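Local coordinates for protein ketosynthase (Streptomyces sp. MSC090213JE08, PDB 6KXD) that probably takes part in polyketide chain elongation within the ishigamide ketosynthase/chain length factor of a highly reducing type II polyketide synthase, at residues D63-P68 / A226-E231; G57-S62 / H212-H217; G177-L182 / V357-R362. All coordinates share one frame; numbering follows the deposited sequence.

Interaction 1 (D63-P68 / A226-E231)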
loop_
_atom_site.group_PDB
_atom_site.type_symbol
_atom_site.label_atom_id
_atom_site.label_comp_id
_atom_site.label_asym_id
_atom_site.label_seq_id
_atom_site.Cartn_x
_atom_site.Cartn_y
_atom_site.Cartn_z
ATOM N N ASP B 63 -2.516 26.248 -15.800
ATOM C CA ASP B 63 -1.934 26.654 -14.556
ATOM C C ASP B 63 -1.606 25.391 -13.740
ATOM O O ASP B 63 -2.455 24.506 -13.596
ATOM C CB ASP B 63 -2.880 27.600 -13.829
ATOM C CG ASP B 63 -2.920 28.984 -14.468
ATOM O OD1 ASP B 63 -1.949 29.327 -15.167
ATOM O OD2 ASP B 63 -3.889 29.717 -14.216
ATOM N N VAL B 64 -0.366 25.325 -13.240
ATOM C CA VAL B 64 0.119 24.171 -12.477
ATOM C C VAL B 64 1.072 24.648 -11.378
ATOM O O VAL B 64 1.795 25.648 -11.502
ATOM C CB VAL B 64 0.793 23.106 -13.365
ATOM C CG1 VAL B 64 -0.155 22.512 -14.396
ATOM C CG2 VAL B 64 2.056 23.612 -14.031
ATOM N N CYS B 65 1.118 23.859 -10.301
ATOM C CA CYS B 65 2.032 24.082 -9.241
ATOM C C CYS B 65 3.071 22.963 -9.265
ATOM O O CYS B 65 3.021 22.015 -8.465
ATOM C CB CYS B 65 1.330 24.165 -7.893
ATOM S SG CYS B 65 0.053 25.448 -7.841
ATOM N N THR B 66 3.993 23.077 -10.219
ATOM C CA THR B 66 5.074 22.136 -10.347
ATOM C C THR B 66 6.209 22.590 -9.426
ATOM O O THR B 66 6.285 23.758 -8.983
ATOM C CB THR B 66 5.567 22.033 -11.803
ATOM O OG1 THR B 66 5.608 23.370 -12.279
ATOM C CG2 THR B 66 4.695 21.186 -12.705
ATOM N N VAL B 67 7.118 21.655 -9.174
ATOM C CA VAL B 67 8.351 21.954 -8.489
ATOM C C VAL B 67 9.212 22.779 -9.447
ATOM O O VAL B 67 9.581 22.275 -10.478
ATOM C CB VAL B 67 9.104 20.685 -8.059
ATOM C CG1 VAL B 67 10.339 21.032 -7.285
ATOM C CG2 VAL B 67 8.241 19.774 -7.214
ATOM N N PRO B 68 9.552 24.036 -9.128
ATOM C CA PRO B 68 10.349 24.864 -10.032
ATOM C C PRO B 68 11.800 24.354 -10.049
ATOM O O PRO B 68 12.339 23.970 -8.993
ATOM C CB PRO B 68 10.268 26.238 -9.385
ATOM C CG PRO B 68 10.224 25.912 -7.906
ATOM C CD PRO B 68 9.298 24.700 -7.838
ATOM N N ALA B 226 -11.202 22.761 -13.965
ATOM C CA ALA B 226 -10.083 21.869 -13.859
ATOM C C ALA B 226 -9.277 22.319 -12.645
ATOM O O ALA B 226 -8.967 23.498 -12.517
ATOM C CB ALA B 226 -9.277 21.883 -15.135
ATOM N N PRO B 227 -8.982 21.414 -11.683
ATOM C CA PRO B 227 -8.315 21.826 -10.448
ATOM C C PRO B 227 -6.884 22.344 -10.687
ATOM O O PRO B 227 -6.186 21.934 -11.628
ATOM C CB PRO B 227 -8.354 20.548 -9.596
ATOM C CG PRO B 227 -8.411 19.430 -10.606
ATOM C CD PRO B 227 -9.260 19.969 -11.737
ATOM N N LEU B 228 -6.464 23.263 -9.829
ATOM C CA LEU B 228 -5.072 23.618 -9.726
ATOM C C LEU B 228 -4.332 22.440 -9.068
ATOM O O LEU B 228 -4.605 22.113 -7.911
ATOM C CB LEU B 228 -4.916 24.874 -8.876
ATOM C CG LEU B 228 -3.491 25.401 -8.828
ATOM C CD1 LEU B 228 -2.917 25.523 -10.236
ATOM C CD2 LEU B 228 -3.392 26.717 -8.068
ATOM N N LEU B 229 -3.412 21.822 -9.803
ATOM C CA LEU B 229 -2.735 20.615 -9.298
ATOM C C LEU B 229 -1.293 20.978 -8.955
ATOM O O LEU B 229 -0.633 21.698 -9.683
ATOM C CB LEU B 229 -2.775 19.520 -10.362
ATOM C CG LEU B 229 -4.165 18.947 -10.636
ATOM C CD1 LEU B 229 -4.141 17.998 -11.818
ATOM C CD2 LEU B 229 -4.704 18.246 -9.388
ATOM N N GLY B 230 -0.829 20.380 -7.867
ATOM C CA GLY B 230 0.540 20.522 -7.421
ATOM C C GLY B 230 1.183 19.161 -7.314
ATOM O O GLY B 230 0.609 18.109 -7.666
ATOM N N GLU B 231 2.420 19.173 -6.854
ATOM C CA GLU B 231 3.131 17.949 -6.778
ATOM C C GLU B 231 4.215 18.091 -5.720
ATOM O O GLU B 231 4.621 19.201 -5.340
ATOM C CB GLU B 231 3.755 17.609 -8.132
ATOM C CG GLU B 231 4.757 18.645 -8.573
ATOM C CD GLU B 231 5.688 18.243 -9.717
ATOM O OE1 GLU B 231 5.641 17.083 -10.126
ATOM O OE2 GLU B 231 6.453 19.106 -10.193
#
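The carboxylate of Glu231 reaches across to the backbone of Thr66 and Val67 and takes the N-H of Val67 on OE2. The bond from Val67 N to Glu231 OE2 is 2.8 Å long and nearly straight, 171° at the hydrogen, and it uses the anti lone pair, the one turned away from OE1. CG of Glu231 sits between the backbone N and the carbonyl carbon (chi1 62°), and from there the chain runs extended to the carboxylate. The same OE2 lies 3.3 Å from Thr66 CA and is flanked by Val67 CG2, whose side chain crosses the glutamate at about a right angle. Outside the two segments, OE2 also forms a salt bridge with Arg86, while OE1 accepts the backbone N-H of Phe208.

Further back the two chains run side by side in the same direction, where strand 63-65 meets the start of strand 229-240. Cys65 N gives a 2.8 Å hydrogen bond to Leu229 O, and Gly230 CA comes within 3.1 Å of Cys65 O in a CA-H...O contact. The apolar side-chain contact here is between Cys65 and Leu228. SG of Cys65 is anti to its own carbonyl carbon (chi1 -57°) and rests 3.7 Å from CD2 of Leu228. The other methyl of that leucine, CD1, lies 3.5 Å from Asp63 O; the carboxylate of Asp63 itself pairs with Lys51.

Chemically, then, the backbone bond from Cys65 N to Leu229 O is followed, two residues on, by a bond to a buried side-chain carboxylate. With a backbone N-H and the Arg86 guanidinium on one oxygen and a second N-H on the other, the carboxylate of Glu231 is well compensated and is likely to stay ionised.

Interaction 2 (G57-S62 / H212-H217)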
loop_
_atom_site.group_PDB
_atom_site.type_symbol
_atom_site.label_atom_id
_atom_site.label_comp_id
_atom_site.label_asym_id
_atom_site.label_seq_id
_atom_site.Cartn_x
_atom_site.Cartn_y
_atom_site.Cartn_z
ATOM N N GLY B 57 2.532 18.665 -23.025
ATOM C CA GLY B 57 1.488 18.529 -24.026
ATOM C C GLY B 57 0.200 19.169 -23.528
ATOM O O GLY B 57 0.208 19.822 -22.489
ATOM N N PRO B 58 -0.937 19.011 -24.240
ATOM C CA PRO B 58 -2.186 19.649 -23.824
ATOM C C PRO B 58 -2.549 19.186 -22.401
ATOM O O PRO B 58 -2.264 18.048 -22.063
ATOM C CB PRO B 58 -3.221 19.198 -24.873
ATOM C CG PRO B 58 -2.591 17.990 -25.569
ATOM C CD PRO B 58 -1.092 18.189 -25.450
ATOM N N LEU B 59 -3.110 20.100 -21.601
ATOM C CA LEU B 59 -3.572 19.845 -20.232
ATOM C C LEU B 59 -4.958 20.446 -20.065
ATOM O O LEU B 59 -5.313 21.379 -20.776
ATOM C CB LEU B 59 -2.615 20.487 -19.224
ATOM C CG LEU B 59 -1.221 19.880 -19.130
ATOM C CD1 LEU B 59 -0.308 20.804 -18.353
ATOM C CD2 LEU B 59 -1.249 18.496 -18.504
ATOM N N PRO B 60 -5.758 19.974 -19.080
ATOM C CA PRO B 60 -7.096 20.513 -18.857
ATOM C C PRO B 60 -7.055 21.958 -18.352
ATOM O O PRO B 60 -8.053 22.638 -18.389
ATOM C CB PRO B 60 -7.743 19.614 -17.790
ATOM C CG PRO B 60 -6.681 18.607 -17.378
ATOM C CD PRO B 60 -5.406 18.910 -18.135
ATOM N N SER B 61 -5.905 22.360 -17.812
ATOM C CA SER B 61 -5.647 23.676 -17.344
ATOM C C SER B 61 -4.177 23.990 -17.589
ATOM O O SER B 61 -3.312 23.102 -17.493
ATOM C CB SER B 61 -5.979 23.808 -15.888
ATOM O OG SER B 61 -5.566 25.080 -15.423
ATOM N N SER B 62 -3.897 25.269 -17.837
ATOM C CA SER B 62 -2.554 25.708 -18.169
ATOM C C SER B 62 -1.779 25.995 -16.886
ATOM O O SER B 62 -0.562 26.040 -16.907
ATOM C CB SER B 62 -2.592 26.928 -19.058
ATOM O OG SER B 62 -3.379 27.953 -18.458
ATOM N N HIS B 212 -2.224 12.260 -14.841
ATOM C CA HIS B 212 -2.829 12.690 -13.578
ATOM C C HIS B 212 -3.770 13.877 -13.794
ATOM O O HIS B 212 -4.908 13.847 -13.328
ATOM C CB HIS B 212 -1.735 13.034 -12.577
ATOM C CG HIS B 212 -2.274 13.377 -11.238
ATOM N ND1 HIS B 212 -2.023 14.581 -10.647
ATOM C CD2 HIS B 212 -3.104 12.701 -10.430
ATOM C CE1 HIS B 212 -2.652 14.617 -9.491
ATOM N NE2 HIS B 212 -3.327 13.483 -9.341
ATOM N N ALA B 213 -3.275 14.923 -14.462
ATOM C CA ALA B 213 -4.059 16.122 -14.660
ATOM C C ALA B 213 -5.348 15.778 -15.418
ATOM O O ALA B 213 -6.421 16.185 -15.014
ATOM C CB ALA B 213 -3.277 17.187 -15.378
ATOM N N TRP B 214 -5.230 15.013 -16.502
ATOM C CA TRP B 214 -6.428 14.627 -17.297
ATOM C C TRP B 214 -7.348 13.713 -16.489
ATOM O O TRP B 214 -8.569 13.872 -16.524
ATOM C CB TRP B 214 -5.971 13.997 -18.622
ATOM C CG TRP B 214 -5.586 15.045 -19.606
ATOM C CD1 TRP B 214 -4.341 15.365 -20.049
ATOM C CD2 TRP B 214 -6.491 15.963 -20.245
ATOM N NE1 TRP B 214 -4.412 16.416 -20.921
ATOM C CE2 TRP B 214 -5.713 16.800 -21.065
ATOM C CE3 TRP B 214 -7.880 16.157 -20.185
ATOM C CZ2 TRP B 214 -6.280 17.815 -21.839
ATOM C CZ3 TRP B 214 -8.440 17.156 -20.956
ATOM C CH2 TRP B 214 -7.645 17.983 -21.746
ATOM N N PHE B 215 -6.787 12.779 -15.716
ATOM C CA PHE B 215 -7.647 11.880 -14.979
ATOM C C PHE B 215 -8.406 12.641 -13.899
ATOM O O PHE B 215 -9.585 12.354 -13.652
ATOM C CB PHE B 215 -6.872 10.728 -14.356
ATOM C CG PHE B 215 -6.459 9.655 -15.327
ATOM C CD1 PHE B 215 -6.988 9.592 -16.604
ATOM C CD2 PHE B 215 -5.531 8.696 -14.955
ATOM C CE1 PHE B 215 -6.600 8.595 -17.487
ATOM C CE2 PHE B 215 -5.151 7.700 -15.842
ATOM C CZ PHE B 215 -5.709 7.639 -17.096
ATOM N N GLU B 216 -7.712 13.566 -13.242
ATOM C CA GLU B 216 -8.325 14.394 -12.210
ATOM C C GLU B 216 -9.483 15.185 -12.807
ATOM O O GLU B 216 -10.526 15.318 -12.188
ATOM C CB GLU B 216 -7.314 15.385 -11.633
ATOM C CG GLU B 216 -6.444 14.749 -10.567
ATOM C CD GLU B 216 -7.228 14.188 -9.394
ATOM O OE1 GLU B 216 -7.888 14.986 -8.684
ATOM O OE2 GLU B 216 -7.216 12.958 -9.233
ATOM N N HIS B 217 -9.211 15.815 -13.948
ATOM C CA HIS B 217 -10.219 16.620 -14.658
ATOM C C HIS B 217 -11.441 15.748 -14.980
ATOM O O HIS B 217 -12.573 16.155 -14.738
ATOM C CB HIS B 217 -9.610 17.266 -15.904
ATOM C CG HIS B 217 -10.621 17.738 -16.901
ATOM N ND1 HIS B 217 -11.267 18.954 -16.774
ATOM C CD2 HIS B 217 -11.079 17.177 -18.044
ATOM C CE1 HIS B 217 -12.097 19.114 -17.787
ATOM N NE2 HIS B 217 -12.015 18.026 -18.569
#
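Trp214 and Pro60 meet where the loop 57-62 lies against helix 210-219, and one polar bond comes with the packing. The indole NE1 donates to Pro58 O at 2.9 Å, with 166° at the hydrogen. The oxygen lies at the edge of the indole, close to its plane, but seen from the carbonyl the donor stands well above the peptide plane.

The aromatic contact is a CH-pi interaction. CD of Pro60 sits over the face of the indole, 3.7 Å from the centroid of the five-membered ring and 15° off its normal. CZ2 of Trp214 comes up to the Leu59-Pro60 peptide, with Leu59 C 3.4 Å away. CG of the tryptophan is anti to its carbonyl carbon, and chi2 of 109° turns the indole so that one face meets the proline.

Apolar packing fills in along the helix. The methyl of Ala213 touches both CD of Pro60 and CD2 of Leu59, the latter at 3.9 Å. On the next turn, CB of His217 lies 3.5 Å from Pro60 CB, the two side chains sliding past each other in opposite directions. His217 NE2 bonds to Glu133 of the partner Ketosynthase chain, while its buried ND1 has no partner in the model.

An alanine in place of Trp214 would probably leave Pro58 O without its indole donor and open a gap beside the Pro60 ring. The chemistry is that of a proline held between Ala213, an indole face and a histidine, with one N-H tying Pro58 O to the rim of the indole. Because Trp214 also packs on Pro132 of the partner chain, the loop is fitted to a helix that itself faces the dimer interface.

Interaction 3 (G177-L182 / V357-R362). With EDO (1,2-ethanediol), chain D.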
loop_
_atom_site.group_PDB
_atom_site.type_symbol
_atom_site.label_atom_id
_atom_site.label_comp_id
_atom_site.label_asym_id
_atom_site.label_seq_id
_atom_site.Cartn_x
_atom_site.Cartn_y
_atom_site.Cartn_z
ATOM N N GLY B 177 -4.269 8.588 -1.318
ATOM C CA GLY B 177 -4.368 9.926 -1.821
ATOM C C GLY B 177 -4.081 10.969 -0.752
ATOM O O GLY B 177 -3.057 10.927 -0.063
ATOM N N ARG B 178 -4.977 11.955 -0.580
ATOM C CA ARG B 178 -4.660 13.027 0.334
ATOM C C ARG B 178 -4.443 12.566 1.785
ATOM O O ARG B 178 -3.767 13.266 2.537
ATOM C CB ARG B 178 -5.781 14.052 0.342
ATOM C CG ARG B 178 -6.035 14.645 -1.015
ATOM C CD ARG B 178 -6.533 16.067 -0.854
ATOM N NE ARG B 178 -7.049 16.484 -2.132
ATOM C CZ ARG B 178 -8.236 16.114 -2.615
ATOM N NH1 ARG B 178 -9.109 15.461 -1.848
ATOM N NH2 ARG B 178 -8.555 16.428 -3.861
ATOM N N VAL B 179 -5.009 11.425 2.186
ATOM C CA VAL B 179 -4.863 10.986 3.567
ATOM C C VAL B 179 -3.614 10.111 3.692
ATOM O O VAL B 179 -3.316 9.671 4.807
ATOM C CB VAL B 179 -6.072 10.247 4.112
ATOM C CG1 VAL B 179 -7.270 11.169 4.103
ATOM C CG2 VAL B 179 -6.321 8.934 3.381
ATOM N N SER B 180 -2.952 9.804 2.564
ATOM C CA SER B 180 -1.958 8.725 2.555
ATOM C C SER B 180 -0.780 9.068 3.493
ATOM O O SER B 180 -0.162 8.155 4.052
ATOM C CB SER B 180 -1.437 8.399 1.148
ATOM O OG SER B 180 -0.718 9.526 0.672
ATOM N N GLY B 181 -0.398 10.335 3.580
ATOM C CA GLY B 181 0.702 10.733 4.516
ATOM C C GLY B 181 0.355 10.416 5.957
ATOM O O GLY B 181 1.208 10.012 6.743
ATOM N N LEU B 182 -0.922 10.552 6.320
ATOM C CA LEU B 182 -1.355 10.228 7.663
ATOM C C LEU B 182 -1.497 8.720 7.876
ATOM O O LEU B 182 -1.214 8.268 8.941
ATOM C CB LEU B 182 -2.649 10.984 7.997
ATOM C CG LEU B 182 -2.513 12.496 7.902
ATOM C CD1 LEU B 182 -3.811 13.227 8.290
ATOM C CD2 LEU B 182 -1.403 12.967 8.819
ATOM N N VAL B 357 -3.709 18.412 11.897
ATOM C CA VAL B 357 -3.723 18.363 10.430
ATOM C C VAL B 357 -4.848 17.408 10.033
ATOM O O VAL B 357 -5.079 16.443 10.681
ATOM C CB VAL B 357 -2.369 17.949 9.832
ATOM C CG1 VAL B 357 -1.276 18.872 10.305
ATOM C CG2 VAL B 357 -2.013 16.511 10.095
ATOM N N CYS B 358 -5.598 17.767 9.004
ATOM C CA CYS B 358 -6.749 17.028 8.646
ATOM C C CYS B 358 -6.701 16.879 7.121
ATOM O O CYS B 358 -6.318 17.832 6.408
ATOM C CB CYS B 358 -8.018 17.798 9.049
ATOM S SG CYS B 358 -9.479 16.861 8.553
ATOM N N ALA B 359 -7.103 15.719 6.617
ATOM C CA ALA B 359 -7.256 15.559 5.179
ATOM C C ALA B 359 -8.463 14.687 4.884
ATOM O O ALA B 359 -8.850 13.872 5.696
ATOM C CB ALA B 359 -6.035 14.958 4.562
ATOM N N VAL B 360 -9.015 14.933 3.688
ATOM C CA VAL B 360 -10.119 14.178 3.102
ATOM C C VAL B 360 -9.735 13.807 1.679
ATOM O O VAL B 360 -9.079 14.521 1.000
ATOM C CB VAL B 360 -11.430 14.986 3.131
ATOM C CG1 VAL B 360 -11.765 15.301 4.565
ATOM C CG2 VAL B 360 -11.352 16.274 2.309
ATOM N N ASP B 361 -10.164 12.624 1.290
ATOM C CA ASP B 361 -9.801 12.102 0.039
ATOM C C ASP B 361 -11.091 11.764 -0.696
ATOM O O ASP B 361 -12.129 11.434 -0.081
ATOM C CB ASP B 361 -8.863 10.927 0.241
ATOM C CG ASP B 361 -8.347 10.388 -1.077
ATOM O OD1 ASP B 361 -7.579 11.128 -1.724
ATOM O OD2 ASP B 361 -8.751 9.260 -1.450
ATOM N N ARG B 362 -11.034 11.836 -2.027
ATOM C CA ARG B 362 -12.204 11.535 -2.837
ATOM C C ARG B 362 -12.736 10.145 -2.503
ATOM O O ARG B 362 -13.908 9.955 -2.428
ATOM C CB ARG B 362 -11.901 11.593 -4.336
ATOM C CG ARG B 362 -12.996 10.946 -5.177
ATOM C CD ARG B 362 -13.256 11.621 -6.504
ATOM N NE ARG B 362 -12.110 12.370 -6.983
ATOM C CZ ARG B 362 -11.014 11.831 -7.481
ATOM N NH1 ARG B 362 -10.788 10.532 -7.363
ATOM N NH2 ARG B 362 -10.156 12.605 -8.117
HETATM C C1 EDO D . -13.752 14.657 -2.168
HETATM O O1 EDO D . -12.430 15.255 -2.189
HETATM C C2 EDO D . -14.658 14.834 -3.394
HETATM O O2 EDO D . -15.913 15.210 -2.833
#
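Gly177 and Arg178 form the turn that corresponds to the nucleophile elbow of the thiolase fold, at the head of a buried central helix, and they meet Val360, the last residue of strand 354-360, and Asp361 just after it. By sequence, Arg178 probably falls where active ketosynthases carry their cysteine; the lack of a cysteine there is consistent with this chain being the chain length factor subunit. The contact joins helix 180-193, in the N-terminal half, to a strand of the C-terminal half.

Backbone N of Arg178 donates to Asp361 OD1 at 3.0 Å, meeting that oxygen from above the carboxylate plane. Gly177 packs close beside it: with its positive phi, a CB on this residue would clash with OD1. The arginine chain is bent at chi2 (-149°), and its guanidinium lies beside the strand, where NH1 gives a 3.0 Å bond to Val360 O that lies almost in the guanidinium plane. NH2 forms a salt bridge with Asp327. Asp361 OD1 stays 4.6 Å from Arg178 NH1 and no guanidinium N-H points at it, so the attraction between the two charged groups is probably electrostatic at a distance.

Deeper in, the contact is apolar. CG1 of Val179 lies 4.0 Å from Ala359 CB, and CD2 of Leu182 meets CG2 of Val357 at 3.8 Å, the latter two residues also packing on Ile337. At the other end an ethanediol, probably from the crystallisation liquor, takes a weak hydrogen bond from the arginine: EDO O1 lies 3.3 Å from Arg178 NH1.

Interactions 1 and 2 are neighbours, with centres 10 Å apart: helix 210-219 and strand 229-240 follow each other in the chain, and Leu229 CD1 packs 3.4 Å from Ala213 CA. Loop 57-62 leads directly into strand 63-65, so one run of chain serves both. Interaction 3 stands farther off, 22 Å between centres from interaction 2, yet a salt bridge of 3.2 Å from Arg362 NH2 to Glu216 OE2 ties them. Between interactions 1 and 3 the nearest atoms are about 7 Å apart, and Asp327 bridges them, its backbone bonded to Leu228 and Gly230 and its carboxylate to Arg178, at the probable counterpart of the ketosynthase active-site cysteine.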